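Local coordinates for protein putative immunoglobulin A1 protease (Bacteroides ovatus, PDB 3N6Z) that is of uncertain function but is probably related to immunoglobulin A1 proteases and is built as a parallel beta-helix, at residues A[120-125]-A[133-138]; A[346-351]-A[357-362]. All coordinates share one frame; numbering follows the deposited sequence. Where two conformers were deposited one is given.

Contact 1 (A[120-125]-A[133-138])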
# COMPACT_ATOMS: atom_id res chain seq x y z
N PRO A 120 -0.04 7.43 10.56
CA PRO A 120 -1.44 7.04 10.43
C PRO A 120 -1.68 6.11 9.24
O PRO A 120 -1.33 6.45 8.11
CB PRO A 120 -2.17 8.38 10.26
CG PRO A 120 -1.25 9.41 10.75
CD PRO A 120 0.14 8.89 10.61
N SER A 121 -2.28 4.96 9.52
CA SER A 121 -2.38 3.81 8.67
C SER A 121 -2.78 2.63 9.56
O SER A 121 -2.84 2.75 10.79
CB SER A 121 -1.03 3.47 8.00
OG SER A 121 -0.05 3.10 8.95
N PHE A 122 -3.01 1.46 8.95
CA PHE A 122 -3.39 0.32 9.75
C PHE A 122 -2.20 -0.15 10.61
O PHE A 122 -2.30 -0.19 11.84
CB PHE A 122 -3.97 -0.81 8.87
CG PHE A 122 -4.69 -1.87 9.66
CD1 PHE A 122 -5.96 -1.65 10.18
CD2 PHE A 122 -4.11 -3.09 9.87
CE1 PHE A 122 -6.63 -2.64 10.93
CE2 PHE A 122 -4.78 -4.08 10.59
CZ PHE A 122 -6.04 -3.84 11.09
N PHE A 123 -1.07 -0.47 9.97
CA PHE A 123 0.09 -1.07 10.64
C PHE A 123 1.13 -0.06 11.12
O PHE A 123 1.91 -0.39 12.03
CB PHE A 123 0.78 -2.11 9.77
CG PHE A 123 -0.06 -3.31 9.47
CD1 PHE A 123 -0.41 -4.21 10.45
CD2 PHE A 123 -0.53 -3.52 8.19
CE1 PHE A 123 -1.21 -5.30 10.17
CE2 PHE A 123 -1.31 -4.62 7.87
CZ PHE A 123 -1.65 -5.52 8.87
N GLY A 124 1.23 1.11 10.46
CA GLY A 124 2.28 2.07 10.79
C GLY A 124 3.61 1.72 10.13
O GLY A 124 4.00 2.34 9.13
N VAL A 125 4.23 0.68 10.67
CA VAL A 125 5.42 0.06 10.09
C VAL A 125 5.16 -1.45 10.11
O VAL A 125 4.99 -2.01 11.19
CB VAL A 125 6.72 0.39 10.88
CG1 VAL A 125 7.91 -0.44 10.33
CG2 VAL A 125 7.00 1.91 10.85
N VAL A 133 -6.45 -9.30 2.37
CA VAL A 133 -7.41 -8.36 2.95
C VAL A 133 -7.67 -7.20 2.00
O VAL A 133 -6.75 -6.71 1.33
CB VAL A 133 -6.97 -7.87 4.36
CG1 VAL A 133 -5.71 -6.96 4.30
CG2 VAL A 133 -8.11 -7.15 5.09
N GLY A 134 -8.91 -6.72 1.98
CA GLY A 134 -9.26 -5.47 1.34
C GLY A 134 -9.67 -4.43 2.35
O GLY A 134 -10.30 -4.76 3.35
N PHE A 135 -9.28 -3.19 2.08
CA PHE A 135 -9.76 -2.04 2.84
C PHE A 135 -10.72 -1.25 1.96
O PHE A 135 -10.32 -0.74 0.90
CB PHE A 135 -8.61 -1.12 3.29
CG PHE A 135 -7.78 -1.70 4.38
CD1 PHE A 135 -6.82 -2.66 4.10
CD2 PHE A 135 -7.93 -1.25 5.69
CE1 PHE A 135 -6.03 -3.17 5.12
CE2 PHE A 135 -7.17 -1.78 6.70
CZ PHE A 135 -6.22 -2.73 6.43
N VAL A 136 -11.99 -1.18 2.34
CA VAL A 136 -13.02 -0.48 1.58
C VAL A 136 -13.37 0.83 2.26
O VAL A 136 -13.68 0.86 3.46
CB VAL A 136 -14.27 -1.36 1.41
CG1 VAL A 136 -15.44 -0.56 0.81
CG2 VAL A 136 -13.95 -2.63 0.60
N ASN A 137 -13.29 1.93 1.51
CA ASN A 137 -13.63 3.27 2.04
C ASN A 137 -12.81 3.63 3.27
O ASN A 137 -13.34 4.11 4.28
CB ASN A 137 -15.13 3.44 2.36
CG ASN A 137 -15.49 4.90 2.66
OD1 ASN A 137 -15.05 5.81 1.95
ND2 ASN A 137 -16.20 5.13 3.76
N ALA A 138 -11.51 3.37 3.20
CA ALA A 138 -10.59 3.82 4.21
C ALA A 138 -10.33 5.31 4.03
O ALA A 138 -10.38 5.85 2.93
CB ALA A 138 -9.27 3.04 4.14
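The ring of Phe135 drives its outer edge against the face of Phe122, an edge-to-face (T-shaped) pair with centroids 5.3 Å apart and planes at 67°. The touching atoms are few. Phe135 CZ sits 3.7 Å from Phe122 CG, toward the rim of that face and not over its middle, while Phe135 CE2 comes equally close to Phe122 CD1. CG of Phe122 is anti to the backbone N (chi1 -166°), and this places the ring so that one face meets the strand. Both rings are buried in the interior of a parallel beta-helix: Phe135 projects inward from strand 133-136, which lies between strands 107-110 and 172-174 in a parallel sheet, and Phe122 fills the core from a bend before strand 125-131. Ile109 touches both rings, and Trp87 stacks on Phe122. Were Phe122 replaced by alanine, the edge of Phe135 would probably lose the face it abuts, and a gap would open between loop and strand. Away from this pair the segments separate quickly. Phe123 CE2 stops 5.5 Å from Phe135 CZ; the Phe123 ring receives Phe122 CD2 over its centre instead. Ser121 OG accepts from Gly124 N at 2.8 Å, an ST motif within the loop, whereas at the far end of the strand Asn137 lies exposed where the chain turns a corner.

Contact 2 (A[346-351]-A[357-362]); sequences PNLWKK and PIFQWS
Lys350 and Ile358 exchange both backbone bonds of an antiparallel hydrogen-bonded pair: Lys350 N donates to Ile358 O at 2.9 Å, and Ile358 N returns a bond of 3.0 Å to Lys350 O. One residue beyond the strand, Gln360 N reaches Leu348 O at 2.8 Å, nearly in line with the C=O bond. The Gln360 side chain then runs extended beside segment 346-351, its amide NE2 serving two carbonyls. The bond to Trp349 O is nearly straight at the hydrogen (3.1 Å, 169°), lying in the amide plane of Gln360 but well above the carbonyl plane of Trp349; the one to Pro346 O is weak because of its poor angle. These segments form a small beta hairpin that follows helix 334-344 and packs beside the beta-helix. A type I turn from Phe359 to Ser362 ends it, where Ser362 OG accepts from Phe359 N at 2.9 Å and is also hydrogen-bonded to Tyr205 OH. On the exposed face, Lys350 stretches across Ile358, and a water accepts from its NZ and donates to Gln360 O, bridging the two. The opposite, buried side is largely apolar. Leu348 CD1 makes a CH-pi contact over the Phe359 ring, 3.9 Å from its centroid, while Leu348 CD2 and Phe359 CE1 lie over the same face of the Trp349 indole. Phe359 thus presents its edge to Trp349, the planes at 70°, with CG of each residue anti to its carbonyl carbon (chi1 -62° for Trp349) and the two side chains pointing the same way. The indole NE1 is satisfied by Asn203 OD1, and Pro357 O accepts from Tyr238 OH.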
# COMPACT_ATOMS: atom_id res chain seq x y z
N PRO A 346 -5.27 -15.77 -12.81
CA PRO A 346 -6.70 -15.96 -13.06
C PRO A 346 -7.49 -16.59 -11.90
O PRO A 346 -8.72 -16.52 -11.89
CB PRO A 346 -6.70 -16.92 -14.25
CG PRO A 346 -5.44 -16.70 -14.91
CD PRO A 346 -4.44 -16.36 -13.87
N ASN A 347 -6.79 -17.20 -10.95
CA ASN A 347 -7.43 -17.69 -9.72
C ASN A 347 -7.78 -16.60 -8.71
O ASN A 347 -8.58 -16.84 -7.80
CB ASN A 347 -6.53 -18.75 -9.06
CG ASN A 347 -6.32 -19.98 -9.94
OD1 ASN A 347 -7.23 -20.42 -10.65
ND2 ASN A 347 -5.11 -20.52 -9.91
N LEU A 348 -7.18 -15.41 -8.85
CA LEU A 348 -7.36 -14.27 -7.95
C LEU A 348 -8.18 -13.18 -8.59
O LEU A 348 -9.14 -12.69 -8.01
CB LEU A 348 -5.99 -13.70 -7.53
CG LEU A 348 -6.00 -12.42 -6.71
CD1 LEU A 348 -6.71 -12.65 -5.37
CD2 LEU A 348 -4.56 -11.89 -6.53
N TRP A 349 -7.76 -12.78 -9.80
CA TRP A 349 -8.33 -11.62 -10.47
C TRP A 349 -9.56 -12.00 -11.30
O TRP A 349 -9.68 -13.13 -11.80
CB TRP A 349 -7.30 -10.99 -11.36
CG TRP A 349 -6.07 -10.46 -10.69
CD1 TRP A 349 -4.88 -11.10 -10.56
CD2 TRP A 349 -5.87 -9.13 -10.16
NE1 TRP A 349 -3.95 -10.26 -9.98
CE2 TRP A 349 -4.53 -9.05 -9.73
CE3 TRP A 349 -6.70 -8.01 -10.04
CZ2 TRP A 349 -4.00 -7.89 -9.17
CZ3 TRP A 349 -6.19 -6.87 -9.48
CH2 TRP A 349 -4.84 -6.82 -9.06
N LYS A 350 -10.46 -11.05 -11.46
CA LYS A 350 -11.59 -11.17 -12.41
C LYS A 350 -11.90 -9.82 -13.01
O LYS A 350 -11.55 -8.78 -12.44
CB LYS A 350 -12.84 -11.76 -11.75
CG LYS A 350 -13.49 -10.86 -10.68
CD LYS A 350 -14.85 -11.41 -10.23
CE LYS A 350 -15.47 -10.53 -9.14
NZ LYS A 350 -16.79 -11.07 -8.66
N LYS A 351 -12.57 -9.83 -14.17
CA LYS A 351 -13.00 -8.59 -14.77
C LYS A 351 -14.17 -8.07 -13.95
O LYS A 351 -15.01 -8.83 -13.47
CB LYS A 351 -13.35 -8.79 -16.27
CG LYS A 351 -12.10 -9.03 -17.07
CD LYS A 351 -12.31 -9.11 -18.57
CE LYS A 351 -11.08 -9.73 -19.20
NZ LYS A 351 -11.21 -9.80 -20.67
N PRO A 357 -10.56 -4.47 -13.30
CA PRO A 357 -10.40 -5.76 -12.64
C PRO A 357 -10.36 -5.63 -11.11
O PRO A 357 -9.87 -4.63 -10.57
CB PRO A 357 -9.06 -6.27 -13.18
CG PRO A 357 -8.91 -5.60 -14.48
CD PRO A 357 -9.48 -4.24 -14.27
N ILE A 358 -10.89 -6.65 -10.46
CA ILE A 358 -10.93 -6.75 -9.01
C ILE A 358 -10.58 -8.19 -8.63
O ILE A 358 -10.24 -8.98 -9.49
CB ILE A 358 -12.30 -6.24 -8.44
CG1 ILE A 358 -13.45 -7.09 -8.99
CG2 ILE A 358 -12.50 -4.76 -8.75
CD1 ILE A 358 -14.79 -6.77 -8.39
N PHE A 359 -10.65 -8.54 -7.35
CA PHE A 359 -10.44 -9.91 -6.96
C PHE A 359 -11.75 -10.64 -7.00
O PHE A 359 -12.82 -10.05 -6.85
CB PHE A 359 -9.84 -10.04 -5.55
CG PHE A 359 -8.50 -9.36 -5.34
CD1 PHE A 359 -7.58 -9.19 -6.35
CD2 PHE A 359 -8.18 -8.94 -4.07
CE1 PHE A 359 -6.35 -8.60 -6.09
CE2 PHE A 359 -6.94 -8.38 -3.78
CZ PHE A 359 -6.05 -8.19 -4.82
N GLN A 360 -11.66 -11.96 -7.08
CA GLN A 360 -12.85 -12.79 -7.07
C GLN A 360 -13.64 -12.63 -5.77
O GLN A 360 -14.86 -12.77 -5.77
CB GLN A 360 -12.47 -14.23 -7.35
CG GLN A 360 -12.10 -14.35 -8.84
CD GLN A 360 -11.57 -15.66 -9.24
OE1 GLN A 360 -11.99 -16.69 -8.72
NE2 GLN A 360 -10.61 -15.66 -10.19
N TRP A 361 -12.95 -12.27 -4.69
CA TRP A 361 -13.54 -12.06 -3.37
C TRP A 361 -13.74 -10.59 -2.98
O TRP A 361 -14.20 -10.30 -1.88
CB TRP A 361 -12.71 -12.76 -2.31
CG TRP A 361 -11.26 -12.48 -2.29
CD1 TRP A 361 -10.29 -13.21 -2.88
CD2 TRP A 361 -10.57 -11.41 -1.59
NE1 TRP A 361 -9.05 -12.67 -2.63
CE2 TRP A 361 -9.19 -11.59 -1.81
CE3 TRP A 361 -10.99 -10.35 -0.77
CZ2 TRP A 361 -8.21 -10.74 -1.26
CZ3 TRP A 361 -10.04 -9.52 -0.23
CH2 TRP A 361 -8.65 -9.72 -0.48
N SER A 362 -13.43 -9.64 -3.86
CA SER A 362 -13.63 -8.23 -3.57
C SER A 362 -15.09 -7.95 -3.30
O SER A 362 -15.99 -8.55 -3.93
CB SER A 362 -13.12 -7.34 -4.72
OG SER A 362 -11.72 -7.47 -4.91
O HOH W 1 -16.36 -13.76 -7.97

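In the fold
After the N-terminal helices and the first strands, the chain reaches the loop before strand 125-131, and contact 1 closes when strand 133-136 brings it back past that loop within an early part of the beta-helix. Many rungs and helix 334-344 follow before contact 2 closes the C-terminal hairpin, so the two loops are in series and neither nest nor cross. Contact 1 lies in the interior of the solenoid; contact 2 lies on its flank. Their centres are about 20 Å apart, yet they touch directly: the Trp361 ring packs on the backbone of strand 133-136, with CH2 3.6 Å from Val133 N, joining the chain's end to an early rung.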